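PDB 2IF6: lipid binding hydrolase from Escherichia coli, which is probably a hydrolase of the permuted papain-like amidase family, although its substrate and biological role remain to be established. Local coordinates for residues A88-A91 with K92-L95; K118-Q121 with N122-M126. All coordinates share one frame; numbering follows the deposited sequence.

Interaction 1: A88-A91 with K92-L95; sequences AQTA and KRYL
T90, on the last turn of helix 81-91, and Y94, four residues on in the chain that leaves it, run side by side in the same direction. T90 holds its CG2 anti to the backbone N (OG1 sits beside that N, chi1 -61°), so the two branches part company: OG1 hydrogen-bonds back to the carbonyl of K86, while the methyl comes within 4.0 Å of Y94 CE2. A beta-branched threonine suits this place because one branch satisfies its own polarity and the other offers an apolar surface to the ring. The tyrosine turns an edge, not a face, to the backbone, with T90 O and A91 O near the ring plane; CD2 lies 3.5 Å from T90 O. R93 takes the solvent side, its chain bending at CD and bringing NH1 to 4.2 Å from T90 CG2 at an oblique angle. K92 stretches its extended chain back past the preceding turn, CB 3.3 Å from Q89 O, and leads its ammonium end away.

Backbone bonds tie the turn at a spacing of three residues: R93 N to T90 O at 3.0 Å and Y94 N to A91 O at 3.1 Å, whereas K92 N divides itself weakly between A88 O and Q89 O. The small A91 lets the chain pack on F47 of strand 43-49, where Y94 and L95 also rest. Buried T90 and Y94 thus face the fold, K92 and R93 the solvent: an amphipathic turn whose inner carbonyl oxygens meet backbone N-H groups and the tyrosine edge, whose C-H groups are probably mildly favourable neighbours.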
ATOM      1  N   ALA A  88       7.345  -4.197 -13.105  1.00 18.52           N
ATOM      2  CA  ALA A  88       6.690  -3.266 -14.029  1.00 18.95           C
ATOM      3  C   ALA A  88       5.639  -3.959 -14.916  1.00 20.22           C
ATOM      4  O   ALA A  88       4.528  -3.444 -15.078  1.00 21.43           O
ATOM      5  CB  ALA A  88       7.731  -2.531 -14.859  1.00 16.56           C
ATOM      6  N   GLN A  89       6.003  -5.118 -15.481  1.00 21.35           N
ATOM      7  CA  GLN A  89       5.154  -5.950 -16.360  0.50 22.10           C
ATOM      8  C   GLN A  89       3.882  -6.439 -15.674  1.00 21.64           C
ATOM      9  O   GLN A  89       2.775  -6.387 -16.218  1.00 20.89           O
ATOM     10  CB  GLN A  89       5.972  -7.180 -16.788  0.50 22.61           C
ATOM     11  CG  GLN A  89       5.429  -8.008 -17.950  0.50 23.67           C
ATOM     12  CD  GLN A  89       6.420  -9.089 -18.430  0.50 24.48           C
ATOM     13  OE1 GLN A  89       7.077  -9.775 -17.622  0.50 27.17           O
ATOM     14  NE2 GLN A  89       6.508  -9.258 -19.753  0.50 25.47           N
ATOM     15  N   THR A  90       4.070  -6.988 -14.484  1.00 20.84           N
ATOM     16  CA  THR A  90       2.959  -7.478 -13.681  1.00 20.10           C
ATOM     17  C   THR A  90       2.034  -6.361 -13.259  1.00 20.25           C
ATOM     18  O   THR A  90       0.829  -6.540 -13.276  1.00 19.24           O
ATOM     19  CB  THR A  90       3.491  -8.210 -12.435  1.00 21.25           C
ATOM     20  OG1 THR A  90       4.265  -9.322 -12.865  1.00 20.61           O
ATOM     21  CG2 THR A  90       2.352  -8.726 -11.556  1.00 20.97           C
ATOM     22  N   ALA A  91       2.598  -5.204 -12.879  1.00 19.76           N
ATOM     23  CA  ALA A  91       1.778  -4.080 -12.436  1.00 20.01           C
ATOM     24  C   ALA A  91       0.729  -3.757 -13.505  1.00 20.98           C
ATOM     25  O   ALA A  91      -0.395  -3.364 -13.178  1.00 19.98           O
ATOM     26  CB  ALA A  91       2.619  -2.872 -12.143  1.00 18.55           C
ATOM     27  N   LYS A  92       1.105  -3.924 -14.777  1.00 21.85           N
ATOM     28  CA  LYS A  92       0.215  -3.570 -15.894  1.00 23.60           C
ATOM     29  C   LYS A  92      -1.107  -4.327 -15.880  1.00 23.57           C
ATOM     30  O   LYS A  92      -2.101  -3.813 -16.340  1.00 24.08           O
ATOM     31  CB  LYS A  92       0.902  -3.811 -17.240  1.00 23.52           C
ATOM     32  CG  LYS A  92       2.020  -2.845 -17.532  1.00 25.99           C
ATOM     33  CD  LYS A  92       2.634  -3.138 -18.909  1.00 28.55           C
ATOM     34  CE  LYS A  92       3.728  -2.110 -19.208  1.00 33.28           C
ATOM     35  NZ  LYS A  92       4.502  -2.392 -20.477  1.00 35.83           N
ATOM     36  N   ARG A  93      -1.109  -5.536 -15.344  1.00 25.03           N
ATOM     37  CA  ARG A  93      -2.290  -6.404 -15.328  1.00 26.51           C
ATOM     38  C   ARG A  93      -3.393  -5.898 -14.398  1.00 25.37           C
ATOM     39  O   ARG A  93      -4.529  -6.319 -14.521  1.00 25.70           O
ATOM     40  CB  ARG A  93      -1.903  -7.841 -14.944  1.00 26.20           C
ATOM     41  CG  ARG A  93      -0.756  -8.444 -15.791  1.00 28.89           C
ATOM     42  CD  ARG A  93      -0.285  -9.805 -15.259  1.00 31.90           C
ATOM     43  NE  ARG A  93      -1.392 -10.726 -15.000  1.00 41.15           N
ATOM     44  CZ  ARG A  93      -1.460 -11.527 -13.932  1.00 47.18           C
ATOM     45  NH1 ARG A  93      -0.483 -11.523 -13.018  1.00 48.39           N
ATOM     46  NH2 ARG A  93      -2.511 -12.330 -13.764  1.00 49.47           N
ATOM     47  N   TYR A  94      -3.063  -4.985 -13.481  1.00 24.21           N
ATOM     48  CA  TYR A  94      -4.025  -4.477 -12.483  1.00 22.74           C
ATOM     49  C   TYR A  94      -4.527  -3.062 -12.807  1.00 22.44           C
ATOM     50  O   TYR A  94      -5.434  -2.552 -12.134  1.00 22.17           O
ATOM     51  CB  TYR A  94      -3.381  -4.483 -11.078  1.00 22.75           C
ATOM     52  CG  TYR A  94      -2.988  -5.873 -10.611  1.00 22.66           C
ATOM     53  CD1 TYR A  94      -3.853  -6.637  -9.839  1.00 22.26           C
ATOM     54  CD2 TYR A  94      -1.756  -6.418 -10.954  1.00 21.72           C
ATOM     55  CE1 TYR A  94      -3.486  -7.929  -9.410  1.00 24.11           C
ATOM     56  CE2 TYR A  94      -1.394  -7.710 -10.566  1.00 23.74           C
ATOM     57  CZ  TYR A  94      -2.256  -8.454  -9.794  1.00 24.30           C
ATOM     58  OH  TYR A  94      -1.886  -9.724  -9.402  1.00 25.02           O
ATOM     59  N   LEU A  95      -3.947  -2.423 -13.829  1.00 21.82           N
ATOM     60  CA  LEU A  95      -4.321  -1.060 -14.150  1.00 21.61           C
ATOM     61  C   LEU A  95      -5.801  -0.976 -14.483  1.00 22.22           C
ATOM     62  O   LEU A  95      -6.358  -1.874 -15.143  1.00 23.35           O
ATOM     63  CB  LEU A  95      -3.510  -0.520 -15.340  1.00 21.08           C
ATOM     64  CG  LEU A  95      -2.044  -0.241 -15.062  1.00 21.18           C
ATOM     65  CD1 LEU A  95      -1.246  -0.102 -16.343  1.00 20.26           C
ATOM     66  CD2 LEU A  95      -1.860   1.042 -14.150  1.00 19.24           C
TER

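Interaction 2: K118-Q121 with N122-M126; sequences KVYQ and NALGM
With CG beside its own backbone N (chi1 -75°), N122 folds its amide back along helix 112-124, while a like first torsion in M126 (-61°) and a bend at its third torsion, about CG-SD, lay the thioether beside Y120. The helix ends here in a glycine C-cap turn, G125 being the first residue to leave helical geometry, and a Met-aromatic contact packs beside it.

N122 ND2 donates to K118 O at 2.9 Å, and so does N122 N, the two reaching the oxygen from opposite faces of its carbonyl plane. One residue thereby grips one acceptor twice, a task for which the short asparagine amide is well fitted. On the far face of the helix, Y120 lies alongside L124 and M126: its CE2 stands 4.0 Å from L124 CD1, and M126 SD sits at the ring's edge, 5.3 Å from the centroid. The Y120 hydroxyl hydrogen-bonds to the carbonyl of G8, so the ring is held at its outer end too. K118 sends its extended chain the other way, to salt bridges with E114 and D107.

Beyond the regular bonds A123 N to V119 O and L124 N to Y120 O, G125 turns the chain with phi 62°, easy for a residue without a side chain. Its N reaches Q121 O only weakly, and M126 N returns weakly to Y120 O. Q121 directs NE2 to a water 2.7 Å away, and that water in turn donates a weak bond, 3.5 Å long, to G125 O.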
ATOM      1  N   LYS A 118       0.223  -8.071  -4.121  1.00 17.02           N
ATOM      2  CA  LYS A 118      -0.086  -9.002  -5.219  1.00 17.72           C
ATOM      3  C   LYS A 118       0.899  -8.898  -6.390  1.00 17.60           C
ATOM      4  O   LYS A 118       1.253  -9.908  -7.023  1.00 18.08           O
ATOM      5  CB  LYS A 118      -1.525  -8.873  -5.691  1.00 17.75           C
ATOM      6  CG  LYS A 118      -2.505  -9.545  -4.743  1.00 18.29           C
ATOM      7  CD  LYS A 118      -3.935  -9.276  -5.122  1.00 18.84           C
ATOM      8  CE  LYS A 118      -4.891 -10.106  -4.218  1.00 21.33           C
ATOM      9  NZ  LYS A 118      -6.331  -9.915  -4.512  1.00 20.44           N
ATOM     10  N   VAL A 119       1.389  -7.695  -6.650  1.00 17.01           N
ATOM     11  CA  VAL A 119       2.368  -7.504  -7.725  1.00 15.94           C
ATOM     12  C   VAL A 119       3.700  -8.202  -7.368  1.00 17.24           C
ATOM     13  O   VAL A 119       4.269  -8.924  -8.187  1.00 17.81           O
ATOM     14  CB  VAL A 119       2.558  -6.009  -8.084  1.00 17.02           C
ATOM     15  CG1 VAL A 119       3.827  -5.835  -8.954  1.00 16.21           C
ATOM     16  CG2 VAL A 119       1.281  -5.458  -8.816  1.00 13.85           C
ATOM     17  N   TYR A 120       4.170  -8.041  -6.134  1.00 16.83           N
ATOM     18  CA  TYR A 120       5.441  -8.665  -5.736  1.00 17.29           C
ATOM     19  C   TYR A 120       5.319 -10.173  -5.781  1.00 18.86           C
ATOM     20  O   TYR A 120       6.260 -10.882  -6.176  1.00 19.10           O
ATOM     21  CB  TYR A 120       5.874  -8.215  -4.337  1.00 17.09           C
ATOM     22  CG  TYR A 120       6.917  -7.131  -4.393  1.00 16.54           C
ATOM     23  CD1 TYR A 120       6.560  -5.790  -4.542  1.00 17.08           C
ATOM     24  CD2 TYR A 120       8.267  -7.448  -4.362  1.00 16.53           C
ATOM     25  CE1 TYR A 120       7.546  -4.790  -4.610  1.00 17.80           C
ATOM     26  CE2 TYR A 120       9.251  -6.472  -4.458  1.00 14.34           C
ATOM     27  CZ  TYR A 120       8.883  -5.140  -4.577  1.00 13.98           C
ATOM     28  OH  TYR A 120       9.862  -4.177  -4.619  1.00 15.95           O
ATOM     29  N   GLN A 121       4.158 -10.656  -5.369  1.00 19.86           N
ATOM     30  CA  GLN A 121       3.959 -12.092  -5.254  1.00 22.86           C
ATOM     31  C   GLN A 121       3.918 -12.665  -6.654  1.00 22.93           C
ATOM     32  O   GLN A 121       4.560 -13.658  -6.942  1.00 23.00           O
ATOM     33  CB  GLN A 121       2.680 -12.391  -4.466  1.00 22.69           C
ATOM     34  CG  GLN A 121       1.914 -13.707  -4.849  1.00 28.40           C
ATOM     35  CD  GLN A 121       2.702 -14.971  -4.615  1.00 33.91           C
ATOM     36  OE1 GLN A 121       2.523 -15.974  -5.337  1.00 37.97           O
ATOM     37  NE2 GLN A 121       3.577 -14.954  -3.616  1.00 35.24           N
ATOM     38  N   ASN A 122       3.166 -12.022  -7.537  1.00 23.83           N
ATOM     39  CA  ASN A 122       2.988 -12.570  -8.868  1.00 24.35           C
ATOM     40  C   ASN A 122       4.177 -12.372  -9.797  1.00 24.53           C
ATOM     41  O   ASN A 122       4.433 -13.211 -10.647  1.00 25.46           O
ATOM     42  CB  ASN A 122       1.677 -12.092  -9.478  1.00 24.97           C
ATOM     43  CG  ASN A 122       0.480 -12.813  -8.867  1.00 28.20           C
ATOM     44  OD1 ASN A 122       0.359 -14.036  -8.993  1.00 31.25           O
ATOM     45  ND2 ASN A 122      -0.364 -12.082  -8.150  1.00 29.99           N
ATOM     46  N   ALA A 123       4.942 -11.308  -9.588  1.00 23.75           N
ATOM     47  CA  ALA A 123       6.114 -11.056 -10.419  1.00 24.21           C
ATOM     48  C   ALA A 123       7.373 -11.829  -9.969  1.00 24.62           C
ATOM     49  O   ALA A 123       8.093 -12.400 -10.811  1.00 25.71           O
ATOM     50  CB  ALA A 123       6.405  -9.567 -10.513  1.00 23.16           C
ATOM     51  N   LEU A 124       7.656 -11.830  -8.669  1.00 24.19           N
ATOM     52  CA  LEU A 124       8.928 -12.348  -8.147  1.00 24.36           C
ATOM     53  C   LEU A 124       8.743 -13.546  -7.205  1.00 24.60           C
ATOM     54  O   LEU A 124       9.731 -14.111  -6.734  1.00 24.48           O
ATOM     55  CB  LEU A 124       9.692 -11.222  -7.398  1.00 23.86           C
ATOM     56  CG  LEU A 124       9.905  -9.884  -8.135  1.00 24.65           C
ATOM     57  CD1 LEU A 124      10.724  -8.933  -7.300  1.00 20.87           C
ATOM     58  CD2 LEU A 124      10.590 -10.152  -9.522  1.00 22.29           C
ATOM     59  N   GLY A 125       7.494 -13.895  -6.913  1.00 24.65           N
ATOM     60  CA  GLY A 125       7.175 -14.915  -5.899  1.00 25.08           C
ATOM     61  C   GLY A 125       7.638 -14.554  -4.499  1.00 24.63           C
ATOM     62  O   GLY A 125       7.927 -15.442  -3.692  1.00 26.63           O
ATOM     63  N   MET A 126       7.713 -13.258  -4.190  1.00 23.81           N
ATOM     64  CA  MET A 126       8.043 -12.789  -2.845  1.00 23.60           C
ATOM     65  C   MET A 126       6.751 -12.442  -2.114  1.00 23.63           C
ATOM     66  O   MET A 126       5.869 -11.803  -2.687  1.00 24.16           O
ATOM     67  CB  MET A 126       8.926 -11.523  -2.885  1.00 23.14           C
ATOM     68  CG  MET A 126      10.291 -11.664  -3.575  1.00 24.62           C
ATOM     69  SD  MET A 126      11.289 -10.128  -3.572  1.00 24.44           S
ATOM     70  CE  MET A 126      10.834  -9.392  -2.027  1.00 24.24           C
TER
HETATM   71  O   HOH W   1       4.977 -17.207  -3.095  1.00 48.27           O

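Interaction 1 comes first along the chain, at the end of helix 81-91, and interaction 2 at the end of helix 112-124, the next helix; their centres lie 11 Å apart on the same side of the chain's centre. The helices meet where T90 OG1 is 3.2 Å from A123 CB, and the loop after helix 81-91 joins in, Y94 CD2 lying 3.8 Å from V119 CG2. Both contacts also lean on the six-stranded antiparallel sheet, the first through F47 and the second through M36 and V75. Helix 112-124 begins at C112, which with H33 and E48 has the geometry of a possible catalytic triad, consistent with a permuted papain-like enzyme; interaction 2 occupies the other end of that helix.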